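Side-chain contacts in 4-amino-4-deoxychorismate lyase (Legionella pneumophila, PDB 3LUL), which belongs to the class IV aminotransferase family of pyridoxal-phosphate proteins and carries this cofactor covalently bound: residues Pro40-Ala43 / Tyr44-Trp47; Pro199-Thr202 / Arg203-Ile207; Phe17-Asp21 / Arg22-Gly26; Leu182-Asn186 / Ile187-Pro191; Val143-Leu146 / Glu147-Ile150. All blocks are in the same frame, centred on the assembly; numbering follows the deposited sequence.

Contact 1 of 5, residues Pro40-Ala43 / Tyr44-Trp47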
loop_
_atom_site.group_PDB
_atom_site.type_symbol
_atom_site.label_atom_id
_atom_site.label_comp_id
_atom_site.label_asym_id
_atom_site.label_seq_id
_atom_site.Cartn_x
_atom_site.Cartn_y
_atom_site.Cartn_z
ATOM N N PRO B 40 1.930 27.021 10.220
ATOM C CA PRO B 40 2.253 25.909 9.322
ATOM C C PRO B 40 3.227 26.357 8.229
ATOM O O PRO B 40 2.989 27.330 7.538
ATOM C CB PRO B 40 0.883 25.493 8.741
ATOM C CG PRO B 40 0.039 26.670 8.862
ATOM C CD PRO B 40 0.549 27.496 10.021
ATOM N N SER B 41 4.320 25.627 8.099
ATOM C CA SER B 41 5.342 25.863 7.111
ATOM C C SER B 41 4.934 25.285 5.739
ATOM O O SER B 41 4.612 24.088 5.602
ATOM C CB SER B 41 6.601 25.161 7.603
ATOM O OG SER B 41 7.679 25.286 6.720
ATOM N N PHE B 42 4.976 26.139 4.728
ATOM C CA PHE B 42 4.674 25.751 3.339
ATOM C C PHE B 42 3.308 25.129 3.138
ATOM O O PHE B 42 3.141 24.231 2.333
ATOM C CB PHE B 42 5.817 24.930 2.749
ATOM C CG PHE B 42 7.091 25.662 2.851
ATOM C CD1 PHE B 42 7.430 26.615 1.916
ATOM C CD2 PHE B 42 7.863 25.521 3.981
ATOM C CE1 PHE B 42 8.577 27.370 2.078
ATOM C CE2 PHE B 42 9.002 26.259 4.156
ATOM C CZ PHE B 42 9.363 27.177 3.198
ATOM N N ALA B 43 2.326 25.682 3.848
ATOM C CA ALA B 43 0.951 25.209 3.760
ATOM C C ALA B 43 0.466 25.142 2.308
ATOM O O ALA B 43 -0.255 24.227 1.962
ATOM C CB ALA B 43 0.025 26.123 4.556
ATOM N N TYR B 44 0.858 26.114 1.488
ATOM C CA TYR B 44 0.442 26.137 0.074
ATOM C C TYR B 44 0.997 24.924 -0.651
ATOM O O TYR B 44 0.250 24.195 -1.306
ATOM C CB TYR B 44 0.838 27.440 -0.657
ATOM C CG TYR B 44 0.530 27.295 -2.117
ATOM C CD1 TYR B 44 1.517 26.988 -3.018
ATOM C CD2 TYR B 44 -0.778 27.389 -2.588
ATOM C CE1 TYR B 44 1.250 26.799 -4.336
ATOM C CE2 TYR B 44 -1.058 27.202 -3.942
ATOM C CZ TYR B 44 -0.029 26.906 -4.806
ATOM O OH TYR B 44 -0.223 26.704 -6.153
HETATM N N MSE B 45 2.302 24.696 -0.540
HETATM C CA MSE B 45 2.877 23.582 -1.288
HETATM C C MSE B 45 2.292 22.224 -0.904
HETATM O O MSE B 45 2.123 21.357 -1.770
HETATM C CB MSE B 45 4.425 23.600 -1.231
HETATM C CG MSE B 45 5.012 24.787 -1.968
HETATM SE SE MSE B 45 6.951 24.853 -1.760
HETATM C CE MSE B 45 7.295 23.549 -3.114
ATOM N N HIS B 46 1.976 22.044 0.379
ATOM C CA HIS B 46 1.297 20.830 0.851
ATOM C C HIS B 46 -0.112 20.704 0.264
ATOM O O HIS B 46 -0.513 19.636 -0.172
ATOM C CB HIS B 46 1.242 20.829 2.375
ATOM C CG HIS B 46 2.563 20.559 3.011
ATOM N ND1 HIS B 46 3.158 19.315 2.976
ATOM C CD2 HIS B 46 3.408 21.365 3.710
ATOM C CE1 HIS B 46 4.328 19.369 3.598
ATOM N NE2 HIS B 46 4.493 20.595 4.074
ATOM N N TRP B 47 -0.862 21.803 0.277
ATOM C CA TRP B 47 -2.211 21.814 -0.352
ATOM C C TRP B 47 -2.153 21.486 -1.833
ATOM O O TRP B 47 -2.980 20.755 -2.373
ATOM C CB TRP B 47 -2.824 23.207 -0.114
ATOM C CG TRP B 47 -4.150 23.466 -0.719
ATOM C CD1 TRP B 47 -5.381 23.118 -0.203
ATOM C CD2 TRP B 47 -4.400 24.113 -1.963
ATOM N NE1 TRP B 47 -6.380 23.551 -1.042
ATOM C CE2 TRP B 47 -5.808 24.153 -2.136
ATOM C CE3 TRP B 47 -3.577 24.672 -2.946
ATOM C CZ2 TRP B 47 -6.396 24.715 -3.260
ATOM C CZ3 TRP B 47 -4.161 25.231 -4.063
ATOM C CH2 TRP B 47 -5.561 25.262 -4.205
HETATM O O HOH W 1 5.915 21.759 6.288
#
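Phe42 and Met45, a selenomethionine, make a Met-aromatic contact over the first turn of helix 43-57, whose N-cap position Phe42 occupies. The two side chains lie alongside each other and point the same way. SE of Met45 comes within 4.1 Å of Phe42 CD1 and stands obliquely to the ring, 5.2 Å from its centroid. In the backbone, the Phe42 carbonyl accepts the N-H of His46 in a nearly straight bond, 3.2 Å from Phe42 O to His46 N. One residue on, Trp47 N donates to Ala43 O, which also receives the indole N-H of Trp68. The His46 ring reaches back toward the loop because its CG stands opposite the carbonyl carbon (chi1 -73°). This places the CD2 edge 3.5 Å from Ser41 O, with that oxygen in the plane of the imidazole. Glu31 holds the ring through a hydrogen bond to ND1. Farther out, Ile201 of helix 201-212 packs on Met45 and His46, while Pro40 and Ala43 face helix 65-78. With ND1 taken by Glu31, a water at the other ring nitrogen further limits rotation of the imidazole and connects it to the loop: it donates to Ser41 O at 2.8 Å and lies 2.9 Å from His46 NE2.

Contact 2 of 5, residues Pro199-Thr202 / Arg203-Ile207; sequences PGIT and RARLI
Ile201 overlaps the aliphatic part of Arg205 one turn along helix 201-212, its CG2 branch meeting Arg205 CD at 4.0 Å as the two side chains cross obliquely. Arg205 CG lies closer still to the backbone, 3.3 Å from Ile201 O, the same oxygen that accepts Arg205 N. The arginine chain then bends at chi3 (56°), and its NH1 reaches a water in the guanidinium plane. That water accepts from Arg205 NH1 at 2.8 Å and donates to Thr202 OG1 at 2.7 Å, spanning the three-residue spacing where the side chains themselves barely touch. Gly200 is the N-cap residue. Its carbonyl oxygen accepts the N-H of Ala204 and is also gripped by a second water, 2.7 Å away, which in turn accepts from Arg203 NH1. The extended Arg203 chain carries its guanidinium out to this water, and Ile207 CD1 lies over one face of the group, toward its rim.

The start of the helix forms part of the phosphate site: Ile201 N and Thr202 OG1 both bond phosphate oxygens of LLP at position 141, where the helix dipole would be expected to favour the anion. Arg203 pairs with Glu219, and Arg205 with Asp270. Helix 201-212 is the crossover of a beta-alpha-beta unit between strands 187-190 and 217-219; Arg203 packs on strands 179-184 and 232-237, and Ile201 on helix 43-57.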
loop_
_atom_site.group_PDB
_atom_site.type_symbol
_atom_site.label_atom_id
_atom_site.label_comp_id
_atom_site.label_asym_id
_atom_site.label_seq_id
_atom_site.Cartn_x
_atom_site.Cartn_y
_atom_site.Cartn_z
ATOM N N PRO B 199 8.079 13.383 -5.114
ATOM C CA PRO B 199 8.611 14.736 -5.334
ATOM C C PRO B 199 8.489 15.563 -4.073
ATOM O O PRO B 199 7.502 16.263 -3.857
ATOM C CB PRO B 199 7.714 15.286 -6.435
ATOM C CG PRO B 199 6.368 14.607 -6.169
ATOM C CD PRO B 199 6.690 13.246 -5.624
ATOM N N GLY B 200 9.474 15.440 -3.191
ATOM C CA GLY B 200 9.365 16.088 -1.892
ATOM C C GLY B 200 9.317 17.603 -1.998
ATOM O O GLY B 200 9.920 18.231 -2.916
ATOM N N ILE B 201 8.586 18.193 -1.055
ATOM C CA ILE B 201 8.529 19.652 -0.936
ATOM C C ILE B 201 9.892 20.194 -0.484
ATOM O O ILE B 201 10.313 21.243 -0.942
ATOM C CB ILE B 201 7.407 20.102 0.022
ATOM C CG1 ILE B 201 6.036 19.836 -0.655
ATOM C CG2 ILE B 201 7.506 21.598 0.420
ATOM C CD1 ILE B 201 4.865 19.853 0.314
ATOM N N THR B 202 10.542 19.499 0.439
ATOM C CA THR B 202 11.795 19.986 0.994
ATOM C C THR B 202 12.849 19.930 -0.087
ATOM O O THR B 202 13.598 20.889 -0.290
ATOM C CB THR B 202 12.194 19.219 2.283
ATOM O OG1 THR B 202 11.071 19.144 3.173
ATOM C CG2 THR B 202 13.329 19.924 3.026
ATOM N N ARG B 203 12.874 18.811 -0.801
ATOM C CA ARG B 203 13.711 18.611 -1.994
ATOM C C ARG B 203 13.536 19.753 -2.983
ATOM O O ARG B 203 14.503 20.332 -3.453
ATOM C CB ARG B 203 13.335 17.271 -2.659
ATOM C CG ARG B 203 13.924 17.006 -4.047
ATOM C CD ARG B 203 13.301 15.780 -4.736
ATOM N NE ARG B 203 13.953 15.467 -6.015
ATOM C CZ ARG B 203 13.751 16.115 -7.176
ATOM N NH1 ARG B 203 12.905 17.125 -7.265
ATOM N NH2 ARG B 203 14.443 15.774 -8.251
ATOM N N ALA B 204 12.281 20.062 -3.316
ATOM C CA ALA B 204 11.974 21.154 -4.255
ATOM C C ALA B 204 12.485 22.515 -3.766
ATOM O O ALA B 204 13.035 23.309 -4.554
ATOM C CB ALA B 204 10.444 21.219 -4.494
ATOM N N ARG B 205 12.287 22.794 -2.474
ATOM C CA ARG B 205 12.752 24.058 -1.861
ATOM C C ARG B 205 14.271 24.165 -1.914
ATOM O O ARG B 205 14.820 25.222 -2.227
ATOM C CB ARG B 205 12.296 24.183 -0.405
ATOM C CG ARG B 205 10.779 24.429 -0.207
ATOM C CD ARG B 205 10.428 24.198 1.256
ATOM N NE ARG B 205 11.251 25.056 2.109
ATOM C CZ ARG B 205 11.606 24.797 3.372
ATOM N NH1 ARG B 205 11.188 23.710 4.010
ATOM N NH2 ARG B 205 12.371 25.676 4.024
ATOM N N LEU B 206 14.940 23.061 -1.622
ATOM C CA LEU B 206 16.400 23.021 -1.619
ATOM C C LEU B 206 16.954 23.309 -3.022
ATOM O O LEU B 206 17.863 24.113 -3.188
ATOM C CB LEU B 206 16.877 21.663 -1.088
ATOM C CG LEU B 206 18.350 21.482 -0.769
ATOM C CD1 LEU B 206 18.488 20.369 0.222
ATOM C CD2 LEU B 206 19.189 21.227 -2.013
ATOM N N ILE B 207 16.378 22.663 -4.032
ATOM C CA ILE B 207 16.756 22.916 -5.425
ATOM C C ILE B 207 16.576 24.399 -5.804
ATOM O O ILE B 207 17.468 24.986 -6.396
ATOM C CB ILE B 207 16.009 21.970 -6.397
ATOM C CG1 ILE B 207 16.481 20.530 -6.181
ATOM C CG2 ILE B 207 16.256 22.350 -7.867
ATOM C CD1 ILE B 207 15.598 19.483 -6.836
HETATM O O HOH W 2 10.527 17.709 -5.546
HETATM O O HOH W 3 9.659 21.416 3.518
#

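Contact 3 of 5, residues Phe17-Asp21 / Arg22-Gly26; sequences FGIDD and RIFLG
The Phe24 ring is sandwiched between two isoleucines: Ile19 CD1 sits over the centre of one face, 4.3 Å from the centroid, as a CH-pi contact, and Ile23 CG2 lies on the opposite face toward the rim. At the ring edge, in its plane, Gly18 O approaches CE2 of Phe24 to 3.2 Å. Phe17 offers a face of its own, over which Ile23 CD1 stands 4.2 Å from the centroid; the two side chains cross at about a right angle. With CG1 opposite the backbone N (chi1 -167°), Ile23 sends CD1 to Phe17 while CG2 is left for Phe24 and Asp21.

A type I turn from Gly18 to Asp21 leads into the 3-10 segment 22-25. Ile23 N donates almost straight to the anti side of Asp21 OD1 at 3.0 Å, forming an Asx turn, and Phe24 N reaches Asp21 O at 3.2 Å. Around these residues Phe24 of the second subunit meets its counterpart here, so the cluster belongs to the dimer interface. The buried Asp21 carboxylate also accepts from Gly93 N on OD1 and bonds Ser91 OG through OD2, an arrangement that would be expected to stabilise a negative charge on the carboxylate and hold its orientation.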
loop_
_atom_site.group_PDB
_atom_site.type_symbol
_atom_site.label_atom_id
_atom_site.label_comp_id
_atom_site.label_asym_id
_atom_site.label_seq_id
_atom_site.Cartn_x
_atom_site.Cartn_y
_atom_site.Cartn_z
ATOM N N PHE B 17 -12.206 7.625 10.627
ATOM C CA PHE B 17 -12.913 7.218 9.414
ATOM C C PHE B 17 -13.785 5.991 9.691
ATOM O O PHE B 17 -13.394 5.121 10.457
ATOM C CB PHE B 17 -11.900 6.898 8.325
ATOM C CG PHE B 17 -10.988 8.057 7.979
ATOM C CD1 PHE B 17 -11.454 9.129 7.237
ATOM C CD2 PHE B 17 -9.646 8.049 8.386
ATOM C CE1 PHE B 17 -10.611 10.180 6.907
ATOM C CE2 PHE B 17 -8.798 9.076 8.043
ATOM C CZ PHE B 17 -9.281 10.159 7.314
ATOM N N GLY B 18 -14.954 5.918 9.061
ATOM C CA GLY B 18 -15.905 4.832 9.316
ATOM C C GLY B 18 -15.438 3.595 8.546
ATOM O O GLY B 18 -14.644 3.695 7.617
ATOM N N ILE B 19 -15.957 2.435 8.914
ATOM C CA ILE B 19 -15.412 1.174 8.396
ATOM C C ILE B 19 -15.758 0.966 6.916
ATOM O O ILE B 19 -15.112 0.196 6.251
ATOM C CB ILE B 19 -15.925 -0.016 9.229
ATOM C CG1 ILE B 19 -15.054 -1.266 9.000
ATOM C CG2 ILE B 19 -17.395 -0.254 8.950
ATOM C CD1 ILE B 19 -13.586 -1.066 9.356
ATOM N N ASP B 20 -16.768 1.663 6.419
ATOM C CA ASP B 20 -17.117 1.649 4.983
ATOM C C ASP B 20 -16.283 2.607 4.111
ATOM O O ASP B 20 -16.556 2.740 2.911
ATOM C CB ASP B 20 -18.608 1.972 4.806
ATOM C CG ASP B 20 -18.984 3.382 5.328
ATOM O OD1 ASP B 20 -18.187 3.986 6.095
ATOM O OD2 ASP B 20 -20.087 3.890 4.998
ATOM N N ASP B 21 -15.305 3.300 4.717
ATOM C CA ASP B 21 -14.469 4.263 4.003
ATOM C C ASP B 21 -13.446 3.541 3.130
ATOM O O ASP B 21 -12.857 2.525 3.525
ATOM C CB ASP B 21 -13.776 5.218 4.997
ATOM C CG ASP B 21 -13.267 6.486 4.342
ATOM O OD1 ASP B 21 -12.488 6.365 3.388
ATOM O OD2 ASP B 21 -13.642 7.593 4.790
ATOM N N ARG B 22 -13.255 4.042 1.908
ATOM C CA ARG B 22 -12.338 3.382 0.979
ATOM C C ARG B 22 -10.856 3.485 1.418
ATOM O O ARG B 22 -10.003 2.779 0.882
ATOM C CB ARG B 22 -12.545 3.886 -0.459
ATOM C CG ARG B 22 -13.924 3.550 -1.011
ATOM C CD ARG B 22 -14.133 4.073 -2.401
ATOM N NE ARG B 22 -12.996 3.794 -3.288
ATOM C CZ ARG B 22 -12.751 2.611 -3.873
ATOM N NH1 ARG B 22 -13.552 1.557 -3.715
ATOM N NH2 ARG B 22 -11.698 2.488 -4.655
ATOM N N ILE B 23 -10.555 4.325 2.419
ATOM C CA ILE B 23 -9.215 4.365 2.999
ATOM C C ILE B 23 -8.777 2.989 3.483
ATOM O O ILE B 23 -7.579 2.704 3.491
ATOM C CB ILE B 23 -9.082 5.466 4.108
ATOM C CG1 ILE B 23 -7.617 5.717 4.492
ATOM C CG2 ILE B 23 -9.856 5.131 5.381
ATOM C CD1 ILE B 23 -7.425 7.050 5.258
ATOM N N PHE B 24 -9.726 2.109 3.863
ATOM C CA PHE B 24 -9.387 0.721 4.241
ATOM C C PHE B 24 -8.973 -0.234 3.115
ATOM O O PHE B 24 -8.567 -1.348 3.379
ATOM C CB PHE B 24 -10.523 0.149 5.123
ATOM C CG PHE B 24 -10.633 0.864 6.453
ATOM C CD1 PHE B 24 -9.649 0.705 7.404
ATOM C CD2 PHE B 24 -11.619 1.759 6.709
ATOM C CE1 PHE B 24 -9.706 1.385 8.623
ATOM C CE2 PHE B 24 -11.699 2.426 7.937
ATOM C CZ PHE B 24 -10.719 2.248 8.878
ATOM N N LEU B 25 -9.106 0.218 1.857
ATOM C CA LEU B 25 -8.600 -0.445 0.668
ATOM C C LEU B 25 -7.298 0.217 0.198
ATOM O O LEU B 25 -6.676 -0.180 -0.816
ATOM C CB LEU B 25 -9.664 -0.349 -0.452
ATOM C CG LEU B 25 -11.098 -0.797 -0.159
ATOM C CD1 LEU B 25 -12.022 -0.624 -1.361
ATOM C CD2 LEU B 25 -11.058 -2.242 0.275
ATOM N N GLY B 26 -6.866 1.249 0.918
ATOM C CA GLY B 26 -5.698 2.006 0.550
ATOM C C GLY B 26 -5.965 3.300 -0.196
ATOM O O GLY B 26 -5.008 3.944 -0.634
#

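Contact 4 of 5, residues Leu182-Asn186 / Ile187-Pro191; sequences LIENN and ILYTP
Leu182 and Tyr189 face each other across a beta hairpin, their side chains on the same face of the sheet and crossing at a slant. CD1 of the leucine comes within 3.6 Å of Tyr189 CD1 and also touches Tyr189 CB, approaching the ring obliquely. Leu182 reaches it with CG set between its own backbone N and carbonyl carbon (chi1 58°), which swings the branched end across to the neighbouring strand. Farther along this face, the Tyr189 ring presents its edge to Glu184: the carbonyl oxygen lies in the ring plane, and Glu184 CB is 4.1 Å from Tyr189 CE1. A water in the same plane donates to Glu184 O at 2.7 Å and lies equally far from Tyr189 OH, tying the phenol to the turn. Ile183 and Leu188 project from the other face side by side, pointing the same way, with Ile183 CG1 meeting Leu188 CD2 at 3.8 Å.

The backbone pairing is antiparallel. Leu182 and Tyr189 form a hydrogen-bonded pair with two 2.9 Å bonds, Leu182 N to Tyr189 O and Tyr189 N to Leu182 O, while Ile183 and Leu188 form a non-hydrogen-bonded one. Glu184 and Ile187 close a type I' turn through Asn185 and Asn186, both with positive phi. Arg226 forms a salt bridge with Glu184 and a cation-pi contact with the Tyr189 ring. On the face of Ile183 and Leu188, helix 258-269 packs against both; strand 217-219 runs parallel beside strand 187-190, and strand 232-237 flanks strand 179-184.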
loop_
_atom_site.group_PDB
_atom_site.type_symbol
_atom_site.label_atom_id
_atom_site.label_comp_id
_atom_site.label_asym_id
_atom_site.label_seq_id
_atom_site.Cartn_x
_atom_site.Cartn_y
_atom_site.Cartn_z
ATOM N N LEU B 182 23.365 13.767 -2.525
ATOM C CA LEU B 182 24.777 13.611 -2.202
ATOM C C LEU B 182 25.580 14.782 -2.692
ATOM O O LEU B 182 25.128 15.585 -3.519
ATOM C CB LEU B 182 25.292 12.289 -2.735
ATOM C CG LEU B 182 25.171 12.042 -4.218
ATOM C CD1 LEU B 182 26.405 12.652 -4.820
ATOM C CD2 LEU B 182 25.053 10.545 -4.632
ATOM N N ILE B 183 26.789 14.891 -2.172
ATOM C CA ILE B 183 27.715 15.954 -2.539
ATOM C C ILE B 183 28.990 15.269 -2.991
ATOM O O ILE B 183 29.495 14.405 -2.285
ATOM C CB ILE B 183 28.065 16.888 -1.370
ATOM C CG1 ILE B 183 26.812 17.656 -0.910
ATOM C CG2 ILE B 183 29.109 17.869 -1.810
ATOM C CD1 ILE B 183 27.015 18.458 0.324
ATOM N N GLU B 184 29.471 15.626 -4.173
ATOM C CA GLU B 184 30.773 15.210 -4.629
ATOM C C GLU B 184 31.453 16.382 -5.333
ATOM O O GLU B 184 30.862 16.990 -6.238
ATOM C CB GLU B 184 30.600 14.040 -5.599
ATOM C CG GLU B 184 31.911 13.499 -6.166
ATOM C CD GLU B 184 31.659 12.354 -7.147
ATOM O OE1 GLU B 184 30.970 12.586 -8.173
ATOM O OE2 GLU B 184 32.130 11.231 -6.866
ATOM N N ASN B 185 32.697 16.663 -4.914
ATOM C CA ASN B 185 33.490 17.790 -5.434
ATOM C C ASN B 185 32.685 19.089 -5.448
ATOM O O ASN B 185 32.653 19.801 -6.455
ATOM C CB ASN B 185 34.056 17.491 -6.841
ATOM C CG ASN B 185 34.803 16.164 -6.910
ATOM O OD1 ASN B 185 35.452 15.763 -5.948
ATOM N ND2 ASN B 185 34.693 15.469 -8.046
ATOM N N ASN B 186 32.019 19.372 -4.322
ATOM C CA ASN B 186 31.194 20.568 -4.110
ATOM C C ASN B 186 30.003 20.735 -5.040
ATOM O O ASN B 186 29.490 21.848 -5.213
ATOM C CB ASN B 186 32.064 21.837 -4.167
ATOM C CG ASN B 186 33.092 21.879 -3.073
ATOM O OD1 ASN B 186 32.867 21.347 -1.992
ATOM N ND2 ASN B 186 34.223 22.549 -3.336
ATOM N N ILE B 187 29.579 19.645 -5.651
ATOM C CA ILE B 187 28.401 19.639 -6.513
ATOM C C ILE B 187 27.359 18.733 -5.874
ATOM O O ILE B 187 27.695 17.650 -5.376
ATOM C CB ILE B 187 28.733 19.122 -7.940
ATOM C CG1 ILE B 187 29.791 20.046 -8.593
ATOM C CG2 ILE B 187 27.442 19.002 -8.784
ATOM C CD1 ILE B 187 30.605 19.397 -9.707
ATOM N N LEU B 188 26.112 19.216 -5.886
ATOM C CA LEU B 188 24.975 18.507 -5.300
ATOM C C LEU B 188 24.343 17.628 -6.374
ATOM O O LEU B 188 24.162 18.078 -7.486
ATOM C CB LEU B 188 23.934 19.495 -4.782
ATOM C CG LEU B 188 24.270 20.147 -3.451
ATOM C CD1 LEU B 188 23.787 21.613 -3.408
ATOM C CD2 LEU B 188 23.696 19.306 -2.306
ATOM N N TYR B 189 23.979 16.393 -6.018
ATOM C CA TYR B 189 23.287 15.470 -6.915
ATOM C C TYR B 189 22.056 14.892 -6.178
ATOM O O TYR B 189 22.081 14.703 -4.950
ATOM C CB TYR B 189 24.211 14.332 -7.335
ATOM C CG TYR B 189 25.438 14.759 -8.096
ATOM C CD1 TYR B 189 26.611 15.124 -7.422
ATOM C CD2 TYR B 189 25.434 14.817 -9.478
ATOM C CE1 TYR B 189 27.766 15.546 -8.135
ATOM C CE2 TYR B 189 26.572 15.206 -10.188
ATOM C CZ TYR B 189 27.728 15.572 -9.507
ATOM O OH TYR B 189 28.834 15.928 -10.181
ATOM N N THR B 190 20.986 14.647 -6.915
ATOM C CA THR B 190 19.793 14.037 -6.354
ATOM C C THR B 190 19.036 13.281 -7.456
ATOM O O THR B 190 19.116 13.650 -8.622
ATOM C CB THR B 190 18.917 15.101 -5.669
ATOM O OG1 THR B 190 17.994 14.460 -4.807
ATOM C CG2 THR B 190 18.178 16.007 -6.687
ATOM N N PRO B 191 18.383 12.167 -7.104
ATOM C CA PRO B 191 17.649 11.443 -8.150
ATOM C C PRO B 191 16.616 12.307 -8.868
ATOM O O PRO B 191 16.029 13.227 -8.261
ATOM C CB PRO B 191 16.984 10.314 -7.346
ATOM C CG PRO B 191 18.012 9.974 -6.349
ATOM C CD PRO B 191 18.517 11.335 -5.893
HETATM O O HOH W 4 31.086 16.135 -8.743
#

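Contact 5 of 5, residues Val143-Leu146 / Glu147-Ile150; sequences VNYL and EAII
The N-terminal turn of helix 146-157, just after the cofactor-bearing position 141, is built round Tyr145 at the N-cap position. Its ring packs on the first turn, Tyr145 CD2 meeting Ala148 CB at 3.9 Å from an oblique direction, and its hydroxyl hydrogen-bonds O3 of LLP at position 141. The contact therefore links the start of the helix to the cofactor site, with Phe30 adding an edge-to-face partner to the ring. Tyr145 O accepts Ile149 N at 2.9 Å, and CG1 of Ile149 also rests against this oxygen. Leu146 and Ile150 follow one turn apart and cross at a slant. With its CG opposite the backbone N (chi1 -171°), Leu146 holds that atom 4.0 Å from Ile150 CD1; its CD1 branch also lies near Ile149 CB. Ile150 N donates to Leu146 O at 2.8 Å. The Glu147 chain extends away to Arg131, Tyr138 and Trp129, which grip its carboxylate. Asn144 OD1 accepts Leu146 N of the second subunit, and the reciprocal bond is also made, so this helix start belongs to the dimer interface. Two waters join Asn144 O to the first turn. One donates to that oxygen and accepts from Ala148 N, 3.2 Å from both Asn144 O and Ala148 N; the other sits 2.9 Å from both Asn144 O and Glu147 N.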
loop_
_atom_site.group_PDB
_atom_site.type_symbol
_atom_site.label_atom_id
_atom_site.label_comp_id
_atom_site.label_asym_id
_atom_site.label_seq_id
_atom_site.Cartn_x
_atom_site.Cartn_y
_atom_site.Cartn_z
ATOM N N VAL B 143 -1.569 6.384 1.953
ATOM C CA VAL B 143 -1.615 5.569 3.161
ATOM C C VAL B 143 -1.018 4.152 2.967
ATOM O O VAL B 143 -0.981 3.375 3.902
ATOM C CB VAL B 143 -3.045 5.454 3.713
ATOM C CG1 VAL B 143 -3.569 6.845 4.138
ATOM C CG2 VAL B 143 -4.011 4.808 2.683
ATOM N N ASN B 144 -0.546 3.795 1.765
ATOM C CA ASN B 144 -0.074 2.418 1.500
ATOM C C ASN B 144 1.423 2.275 1.888
ATOM O O ASN B 144 2.284 2.053 1.029
ATOM C CB ASN B 144 -0.289 2.031 0.017
ATOM C CG ASN B 144 -1.747 2.054 -0.400
ATOM O OD1 ASN B 144 -2.335 1.016 -0.708
ATOM N ND2 ASN B 144 -2.334 3.254 -0.451
ATOM N N TYR B 145 1.728 2.454 3.179
ATOM C CA TYR B 145 3.122 2.485 3.633
ATOM C C TYR B 145 3.634 1.187 4.244
ATOM O O TYR B 145 4.713 1.182 4.838
ATOM C CB TYR B 145 3.378 3.708 4.562
ATOM C CG TYR B 145 3.906 4.922 3.742
ATOM C CD1 TYR B 145 3.266 5.311 2.568
ATOM C CD2 TYR B 145 5.041 5.639 4.128
ATOM C CE1 TYR B 145 3.720 6.416 1.775
ATOM C CE2 TYR B 145 5.516 6.749 3.350
ATOM C CZ TYR B 145 4.846 7.125 2.173
ATOM O OH TYR B 145 5.259 8.172 1.361
ATOM N N LEU B 146 2.908 0.072 4.114
ATOM C CA LEU B 146 3.421 -1.178 4.685
ATOM C C LEU B 146 4.808 -1.561 4.177
ATOM O O LEU B 146 5.649 -2.057 4.958
ATOM C CB LEU B 146 2.443 -2.332 4.489
ATOM C CG LEU B 146 2.725 -3.649 5.204
ATOM C CD1 LEU B 146 3.017 -3.531 6.739
ATOM C CD2 LEU B 146 1.554 -4.634 4.931
ATOM N N GLU B 147 5.040 -1.331 2.876
ATOM C CA GLU B 147 6.333 -1.617 2.282
ATOM C C GLU B 147 7.455 -0.889 3.041
ATOM O O GLU B 147 8.510 -1.487 3.364
ATOM C CB GLU B 147 6.346 -1.247 0.810
ATOM C CG GLU B 147 7.616 -1.675 0.115
ATOM C CD GLU B 147 7.700 -1.217 -1.331
ATOM O OE1 GLU B 147 6.664 -1.135 -2.034
ATOM O OE2 GLU B 147 8.847 -1.001 -1.748
ATOM N N ALA B 148 7.210 0.397 3.306
ATOM C CA ALA B 148 8.116 1.244 4.054
ATOM C C ALA B 148 8.297 0.758 5.479
ATOM O O ALA B 148 9.405 0.753 6.000
ATOM C CB ALA B 148 7.646 2.711 4.049
ATOM N N ILE B 149 7.212 0.364 6.107
ATOM C CA ILE B 149 7.257 -0.184 7.470
ATOM C C ILE B 149 8.130 -1.431 7.529
ATOM O O ILE B 149 9.011 -1.532 8.382
ATOM C CB ILE B 149 5.815 -0.500 8.009
ATOM C CG1 ILE B 149 5.050 0.811 8.225
ATOM C CG2 ILE B 149 5.890 -1.315 9.324
ATOM C CD1 ILE B 149 3.561 0.608 8.451
ATOM N N ILE B 150 7.902 -2.372 6.625
ATOM C CA ILE B 150 8.688 -3.617 6.603
ATOM C C ILE B 150 10.205 -3.299 6.406
ATOM O O ILE B 150 11.056 -3.814 7.130
ATOM C CB ILE B 150 8.155 -4.583 5.507
ATOM C CG1 ILE B 150 6.713 -5.058 5.846
ATOM C CG2 ILE B 150 9.134 -5.790 5.308
ATOM C CD1 ILE B 150 6.064 -5.843 4.708
HETATM O O HOH W 5 3.079 -0.711 0.846
HETATM O O HOH W 6 5.436 1.939 1.170
#

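How the contacts relate
From the N terminus, contact 3 comes first, shaping the loop between strands 4-6 and 28-36. Contact 1 follows where strand 39-40 turns into helix 43-57, then contact 5 at the start of helix 146-157, contact 4 at the hairpin, and contact 2 on helix 201-212. Contact 4 closes that hairpin, contact 3 a loop turn; the others begin helices, all in series without nesting or crossing. Contacts 3 and 5 meet through Gly26 O and Asn144 ND2, 2.8 Å apart, and both touch the second subunit. Contact 2 joins contact 1 where Ile201 and Arg205 pack on helix 43-57 and its preceding loop, and joins contact 4 through Arg203 and Pro191. Contacts 3 and 4 are farthest apart, centres about 42 Å.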